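Long-range contacts in putative peptidase (Chlamydophila abortus, PDB 3CE2), which probably acts as a zinc-dependent oligopeptidase of the M3B family that degrades small bioactive peptides: residues L158-G163 against N260-N264; K454-L458 against E605-I610. All coordinates share one frame; numbering follows the deposited sequence.

Interaction 1: residues L158-G163 against N260-N264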
ATOM      1  N   LEU A 158      -4.433   6.335  23.056  1.00 46.86           N
ATOM      2  CA  LEU A 158      -3.888   7.636  22.673  1.00 52.25           C
ATOM      3  C   LEU A 158      -3.879   8.632  23.831  1.00 52.44           C
ATOM      4  O   LEU A 158      -3.274   9.696  23.750  1.00 53.92           O
ATOM      5  CB  LEU A 158      -4.646   8.209  21.460  1.00 49.29           C
ATOM      6  CG  LEU A 158      -4.343   7.453  20.150  1.00 50.50           C
ATOM      7  CD1 LEU A 158      -5.167   7.928  18.945  1.00 42.74           C
ATOM      8  CD2 LEU A 158      -2.857   7.479  19.864  1.00 49.09           C
ATOM      9  N   SER A 159      -4.556   8.269  24.908  1.00 52.63           N
ATOM     10  CA  SER A 159      -4.661   9.115  26.090  1.00 54.24           C
ATOM     11  C   SER A 159      -3.283   9.481  26.652  1.00 52.04           C
ATOM     12  O   SER A 159      -3.037  10.632  26.989  1.00 53.56           O
ATOM     13  CB  SER A 159      -5.466   8.378  27.165  1.00 57.49           C
ATOM     14  OG  SER A 159      -4.784   7.178  27.541  1.00 61.93           O
ATOM     15  N   ILE A 160      -2.387   8.509  26.760  1.00 47.03           N
ATOM     16  CA  ILE A 160      -1.084   8.783  27.348  1.00 52.11           C
ATOM     17  C   ILE A 160      -0.144   9.638  26.469  1.00 58.63           C
ATOM     18  O   ILE A 160       0.971   9.972  26.877  1.00 64.59           O
ATOM     19  CB  ILE A 160      -0.386   7.472  27.758  1.00 54.75           C
ATOM     20  CG1 ILE A 160      -0.116   6.588  26.535  1.00 50.92           C
ATOM     21  CG2 ILE A 160      -1.249   6.709  28.751  1.00 53.91           C
ATOM     22  CD1 ILE A 160       0.839   5.408  26.833  1.00 49.01           C
ATOM     23  N   HIS A 161      -0.582   9.970  25.256  1.00 57.76           N
ATOM     24  CA  HIS A 161       0.192  10.826  24.357  1.00 53.20           C
ATOM     25  C   HIS A 161      -0.718  11.941  23.850  1.00 53.68           C
ATOM     26  O   HIS A 161      -0.606  12.357  22.708  1.00 57.08           O
ATOM     27  CB  HIS A 161       0.735  10.040  23.146  1.00 47.94           C
ATOM     28  CG  HIS A 161       1.649   8.905  23.499  1.00 44.11           C
ATOM     29  ND1 HIS A 161       2.958   9.091  23.885  1.00 49.29           N
ATOM     30  CD2 HIS A 161       1.458   7.564  23.474  1.00 49.20           C
ATOM     31  CE1 HIS A 161       3.529   7.919  24.115  1.00 46.86           C
ATOM     32  NE2 HIS A 161       2.638   6.973  23.874  1.00 51.09           N
ATOM     33  N   THR A 162      -1.651  12.382  24.686  1.00 54.70           N
ATOM     34  CA  THR A 162      -2.570  13.465  24.355  1.00 58.16           C
ATOM     35  C   THR A 162      -2.662  14.414  25.551  1.00 66.21           C
ATOM     36  O   THR A 162      -3.087  14.009  26.646  1.00 71.15           O
ATOM     37  CB  THR A 162      -3.974  12.933  24.024  1.00 57.68           C
ATOM     38  OG1 THR A 162      -3.918  12.130  22.845  1.00 62.80           O
ATOM     39  CG2 THR A 162      -4.959  14.053  23.777  1.00 57.11           C
ATOM     40  N   GLY A 163      -2.260  15.669  25.339  1.00 64.00           N
ATOM     41  CA  GLY A 163      -2.200  16.660  26.414  1.00 62.43           C
ATOM     42  C   GLY A 163      -3.486  17.457  26.583  1.00 61.37           C
ATOM     43  O   GLY A 163      -4.548  17.074  26.080  1.00 60.75           O
ATOM     44  N   ASN A 260       6.677  16.425  21.657  1.00 56.05           N
ATOM     45  CA  ASN A 260       5.590  17.068  22.378  1.00 57.10           C
ATOM     46  C   ASN A 260       4.368  16.169  22.629  1.00 58.04           C
ATOM     47  O   ASN A 260       3.441  16.540  23.342  1.00 58.88           O
ATOM     48  CB  ASN A 260       5.178  18.374  21.689  1.00 59.78           C
ATOM     49  CG  ASN A 260       6.290  19.417  21.695  1.00 63.40           C
ATOM     50  OD1 ASN A 260       7.235  19.353  22.492  1.00 64.61           O
ATOM     51  ND2 ASN A 260       6.190  20.379  20.786  1.00 66.26           N
ATOM     52  N   LYS A 261       4.343  14.987  22.046  1.00 58.09           N
ATOM     53  CA  LYS A 261       3.256  14.090  22.370  1.00 60.58           C
ATOM     54  C   LYS A 261       3.724  12.958  23.292  1.00 62.57           C
ATOM     55  O   LYS A 261       3.023  11.975  23.498  1.00 64.13           O
ATOM     56  CB  LYS A 261       2.575  13.577  21.111  1.00 56.88           C
ATOM     57  CG  LYS A 261       1.749  14.627  20.426  1.00 57.34           C
ATOM     58  CD  LYS A 261       0.787  14.005  19.421  1.00 58.64           C
ATOM     59  CE  LYS A 261       0.778  14.845  18.158  1.00 66.39           C
ATOM     60  NZ  LYS A 261       0.324  14.117  16.943  1.00 70.77           N
ATOM     61  N   ARG A 262       4.918  13.129  23.845  1.00 63.76           N
ATOM     62  CA  ARG A 262       5.443  12.254  24.885  1.00 66.25           C
ATOM     63  C   ARG A 262       5.974  10.947  24.331  1.00 65.23           C
ATOM     64  O   ARG A 262       6.013   9.940  25.037  1.00 67.05           O
ATOM     65  CB  ARG A 262       4.421  12.021  26.019  1.00 65.35           C
ATOM     66  CG  ARG A 262       4.132  13.278  26.879  1.00 69.99           C
ATOM     67  CD  ARG A 262       3.586  12.965  28.303  1.00 72.25           C
ATOM     68  NE  ARG A 262       2.136  12.718  28.364  1.00 79.36           N
ATOM     69  CZ  ARG A 262       1.214  13.258  27.555  1.00 83.93           C
ATOM     70  NH1 ARG A 262       1.558  14.122  26.589  1.00 81.16           N
ATOM     71  NH2 ARG A 262      -0.071  12.937  27.719  1.00 81.73           N
ATOM     72  N   TYR A 263       6.410  10.967  23.076  1.00 60.91           N
ATOM     73  CA  TYR A 263       7.109   9.809  22.521  1.00 59.40           C
ATOM     74  C   TYR A 263       8.604  10.001  22.674  1.00 59.28           C
ATOM     75  O   TYR A 263       9.071  11.128  22.698  1.00 60.72           O
ATOM     76  CB  TYR A 263       6.779   9.598  21.042  1.00 51.32           C
ATOM     77  CG  TYR A 263       5.325   9.293  20.733  1.00 50.63           C
ATOM     78  CD1 TYR A 263       4.767   8.033  21.001  1.00 51.00           C
ATOM     79  CD2 TYR A 263       4.521  10.241  20.134  1.00 46.23           C
ATOM     80  CE1 TYR A 263       3.434   7.762  20.699  1.00 49.46           C
ATOM     81  CE2 TYR A 263       3.194   9.966  19.816  1.00 46.32           C
ATOM     82  CZ  TYR A 263       2.659   8.738  20.106  1.00 47.95           C
ATOM     83  OH  TYR A 263       1.344   8.507  19.781  1.00 50.42           O
ATOM     84  N   ASN A 264       9.340   8.897  22.744  1.00 60.29           N
ATOM     85  CA  ASN A 264      10.783   8.904  22.932  1.00 62.66           C
ATOM     86  C   ASN A 264      11.603   8.969  21.655  1.00 65.44           C
ATOM     87  O   ASN A 264      12.836   8.931  21.706  1.00 68.48           O
ATOM     88  CB  ASN A 264      11.207   7.647  23.696  1.00 71.50           C
ATOM     89  CG  ASN A 264      10.802   7.693  25.152  1.00 79.14           C
ATOM     90  OD1 ASN A 264      11.003   8.703  25.837  1.00 80.66           O
ATOM     91  ND2 ASN A 264      10.227   6.599  25.638  1.00 82.19           N
TER

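Interaction 2: residues K454-L458 against E605-I610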
ATOM      1  N   LYS A 454      10.403 -18.716 -18.932  1.00 63.12           N
ATOM      2  CA  LYS A 454      10.896 -18.927 -17.586  1.00 61.35           C
ATOM      3  C   LYS A 454      11.814 -17.806 -17.106  1.00 60.60           C
ATOM      4  O   LYS A 454      11.730 -17.365 -15.961  1.00 64.73           O
ATOM      5  CB  LYS A 454      11.622 -20.261 -17.495  1.00 62.65           C
ATOM      6  CG  LYS A 454      10.716 -21.468 -17.658  1.00 68.67           C
ATOM      7  CD  LYS A 454      11.418 -22.726 -17.157  1.00 73.34           C
ATOM      8  CE  LYS A 454      10.552 -23.964 -17.335  1.00 77.84           C
ATOM      9  NZ  LYS A 454      10.768 -24.924 -16.213  1.00 80.27           N
ATOM     10  N   ILE A 455      12.704 -17.346 -17.969  1.00 60.06           N
ATOM     11  CA  ILE A 455      13.606 -16.286 -17.570  1.00 56.66           C
ATOM     12  C   ILE A 455      12.808 -15.008 -17.419  1.00 57.78           C
ATOM     13  O   ILE A 455      12.947 -14.300 -16.423  1.00 61.92           O
ATOM     14  CB  ILE A 455      14.763 -16.118 -18.558  1.00 56.73           C
ATOM     15  CG1 ILE A 455      15.632 -17.376 -18.520  1.00 59.29           C
ATOM     16  CG2 ILE A 455      15.608 -14.899 -18.201  1.00 55.34           C
ATOM     17  CD1 ILE A 455      16.718 -17.423 -19.587  1.00 60.85           C
ATOM     18  N   THR A 456      11.938 -14.735 -18.386  1.00 56.56           N
ATOM     19  CA  THR A 456      11.075 -13.577 -18.310  1.00 52.93           C
ATOM     20  C   THR A 456      10.331 -13.559 -16.979  1.00 54.05           C
ATOM     21  O   THR A 456      10.410 -12.586 -16.242  1.00 57.83           O
ATOM     22  CB  THR A 456      10.127 -13.508 -19.516  1.00 57.38           C
ATOM     23  OG1 THR A 456      10.869 -13.045 -20.645  1.00 64.97           O
ATOM     24  CG2 THR A 456       8.995 -12.522 -19.291  1.00 54.25           C
ATOM     25  N   ILE A 457       9.646 -14.647 -16.653  1.00 57.67           N
ATOM     26  CA  ILE A 457       8.885 -14.735 -15.410  1.00 53.89           C
ATOM     27  C   ILE A 457       9.764 -14.615 -14.173  1.00 56.85           C
ATOM     28  O   ILE A 457       9.455 -13.871 -13.243  1.00 59.74           O
ATOM     29  CB  ILE A 457       8.145 -16.050 -15.318  1.00 53.57           C
ATOM     30  CG1 ILE A 457       7.101 -16.122 -16.415  1.00 52.78           C
ATOM     31  CG2 ILE A 457       7.500 -16.204 -13.955  1.00 53.41           C
ATOM     32  CD1 ILE A 457       6.646 -17.529 -16.680  1.00 55.28           C
ATOM     33  N   LEU A 458      10.864 -15.349 -14.147  1.00 56.24           N
ATOM     34  CA  LEU A 458      11.727 -15.307 -12.978  1.00 51.49           C
ATOM     35  C   LEU A 458      12.267 -13.911 -12.785  1.00 48.73           C
ATOM     36  O   LEU A 458      12.478 -13.456 -11.662  1.00 53.16           O
ATOM     37  CB  LEU A 458      12.878 -16.288 -13.142  1.00 53.14           C
ATOM     38  CG  LEU A 458      12.512 -17.721 -12.787  1.00 57.32           C
ATOM     39  CD1 LEU A 458      13.321 -18.687 -13.613  1.00 53.68           C
ATOM     40  CD2 LEU A 458      12.713 -17.955 -11.287  1.00 53.86           C
ATOM     41  N   GLU A 605      16.796 -21.451  -9.327  1.00 61.08           N
ATOM     42  CA  GLU A 605      16.160 -21.845 -10.598  1.00 60.81           C
ATOM     43  C   GLU A 605      16.727 -21.017 -11.738  1.00 59.23           C
ATOM     44  O   GLU A 605      17.104 -21.551 -12.765  1.00 62.49           O
ATOM     45  CB  GLU A 605      14.645 -21.666 -10.579  1.00 63.37           C
ATOM     46  CG  GLU A 605      13.902 -22.563  -9.623  1.00 72.48           C
ATOM     47  CD  GLU A 605      12.394 -22.472  -9.810  1.00 78.46           C
ATOM     48  OE1 GLU A 605      11.960 -22.154 -10.941  1.00 80.19           O
ATOM     49  OE2 GLU A 605      11.643 -22.729  -8.835  1.00 81.39           O
ATOM     50  N   LEU A 606      16.796 -19.702 -11.539  1.00 63.56           N
ATOM     51  CA  LEU A 606      17.207 -18.785 -12.599  1.00 63.34           C
ATOM     52  C   LEU A 606      18.648 -19.049 -12.977  1.00 65.06           C
ATOM     53  O   LEU A 606      19.006 -19.097 -14.163  1.00 64.77           O
ATOM     54  CB  LEU A 606      17.065 -17.332 -12.143  1.00 60.13           C
ATOM     55  CG  LEU A 606      17.607 -16.306 -13.149  1.00 58.53           C
ATOM     56  CD1 LEU A 606      16.770 -16.300 -14.407  1.00 56.91           C
ATOM     57  CD2 LEU A 606      17.669 -14.908 -12.567  1.00 58.74           C
ATOM     58  N   SER A 607      19.461 -19.220 -11.939  1.00 62.37           N
ATOM     59  CA  SER A 607      20.891 -19.423 -12.071  1.00 58.90           C
ATOM     60  C   SER A 607      21.216 -20.634 -12.935  1.00 60.47           C
ATOM     61  O   SER A 607      22.153 -20.615 -13.711  1.00 62.87           O
ATOM     62  CB  SER A 607      21.522 -19.583 -10.697  1.00 51.65           C
ATOM     63  OG  SER A 607      22.903 -19.342 -10.776  1.00 51.33           O
ATOM     64  N   SER A 608      20.437 -21.689 -12.825  1.00 64.20           N
ATOM     65  CA  SER A 608      20.718 -22.833 -13.654  1.00 70.54           C
ATOM     66  C   SER A 608      19.877 -22.858 -14.947  1.00 73.82           C
ATOM     67  O   SER A 608      19.787 -23.876 -15.620  1.00 80.88           O
ATOM     68  CB  SER A 608      20.603 -24.128 -12.844  1.00 70.67           C
ATOM     69  OG  SER A 608      19.308 -24.261 -12.302  1.00 71.33           O
ATOM     70  N   LEU A 609      19.269 -21.740 -15.313  1.00 75.11           N
ATOM     71  CA  LEU A 609      18.661 -21.664 -16.634  1.00 73.54           C
ATOM     72  C   LEU A 609      19.686 -21.084 -17.594  1.00 78.92           C
ATOM     73  O   LEU A 609      19.654 -21.339 -18.798  1.00 82.52           O
ATOM     74  CB  LEU A 609      17.392 -20.818 -16.627  1.00 71.94           C
ATOM     75  CG  LEU A 609      16.108 -21.494 -16.156  1.00 69.18           C
ATOM     76  CD1 LEU A 609      14.920 -20.624 -16.516  1.00 69.68           C
ATOM     77  CD2 LEU A 609      15.960 -22.864 -16.764  1.00 66.82           C
ATOM     78  N   ILE A 610      20.609 -20.302 -17.058  1.00 78.82           N
ATOM     79  CA  ILE A 610      21.731 -19.849 -17.857  1.00 81.55           C
ATOM     80  C   ILE A 610      22.721 -21.005 -18.147  1.00 84.70           C
ATOM     81  O   ILE A 610      23.694 -21.241 -17.410  1.00 81.83           O
ATOM     82  CB  ILE A 610      22.450 -18.690 -17.165  1.00 80.24           C
ATOM     83  CG1 ILE A 610      21.434 -17.807 -16.396  1.00 72.39           C
ATOM     84  CG2 ILE A 610      23.372 -17.950 -18.177  1.00 83.30           C
ATOM     85  CD1 ILE A 610      20.264 -17.229 -17.223  1.00 64.16           C
TER

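Interaction 1: residues L158-G163 against N260-N264
The imidazole of His161 lies almost flat against the phenol ring of Tyr263, the two ring centres 3.8 Å apart and the planes tilted by only 17°. Tyr263 CE1 sits over the middle of the imidazole, whereas on the phenol face His161 ND1 is displaced toward the rim. With CG beside the backbone N (chi1 -60°), His161 swings its ring over the phenol; the two side chains cross at about a right angle. With its face stacked, the imidazole still uses its rim: ND1 donates to Lys261 O (2.9 Å), which lies close to the imidazole plane, although the bond is bent at the hydrogen. Tyr272 adds an edge-to-face partner to His161.

This is a surface junction of two interhelical connections in a largely helical protein, one between helices 149-156 and 165-174, the other between helices 240-260 and 266-271. The first is a tight turn: Leu158 O accepts both His161 N and, at 2.7 Å, Thr162 OG1, which approach from opposite faces of the carbonyl plane.

Arg262 extends over this turn. Its chain bends at chi3 (-83°), which lays the guanidinium across the backbone, with Ile160 O over one face. At the guanidinium edge, NH2 makes a weak hydrogen bond of 3.4 Å to Thr162 O. Lys261 passes its aliphatic CB, CG and CD alongside His161 O, with CB 3.8 Å from that oxygen.

Interaction 2: residues K454-L458 against E605-I610
Leu609 turns CG away from its own carbonyl carbon (chi1 -81°) and continues almost fully extended at chi2 (-167°), which carries CD1 across to helix 451-487. There the methyl meets Lys454, Ile455 and Leu458, three residues on adjoining turns of the helix. The contact is helix packing by apolar side chains, between the early part of helix 451-487 and the last turn of helix 590-607 with the few modelled residues beyond it. No hydrogen bond links the two segments.

Lys454 contributes its aliphatic part, with CB 3.5 Å from Leu609 CD1, and the two side chains cross at about a right angle. Ile455 slides past Leu609 in the opposite sense, its CG1 lying 3.9 Å from Leu609 CD1. Leu458, one turn further along the helix from Lys454, points its CB bond toward the partner segment; its CD1 reaches both Leu609 CD1 and the backbone CA of Leu606.

CG of Leu606 is anti to the backbone N (chi1 174°), and this places CD1 4.1 Å from Leu458 CB, where it also borders Ile455 CG2, while Tyr298 and Ile301 of helix 292-306 touch the same side chain. Leu445 of helix 431-447 touches both Leu458 and Glu605.

Opposite charges flank the apolar patch: Lys454 NZ and Glu605 OE1 are 6.1 Å apart and do not touch, and Glu605 OE2 makes long, weak ion pairs with Lys601 and Lys602. At the end of the modelled chain, Ile610 CD1 rests 4.3 Å from Ile455 CD1.

Interactions 1 and 2 lie on opposite sides of the chain's centre: the centres of the two contacts are about 27 and 28 Å from the centre of the chain and about 51 Å from each other, with their nearest atoms about 40 Å apart. Both segments of interaction 1 precede those of interaction 2 in the sequence. The zinc site formed by His402, His406 and Glu430, the first two in an HExxH pattern consistent with the metallopeptidase centre, falls between them in the chain, and neither contact touches it. Helix 451-487, whose early part takes part in interaction 2, carries near its far end His484, which binds another zinc ion together with His488.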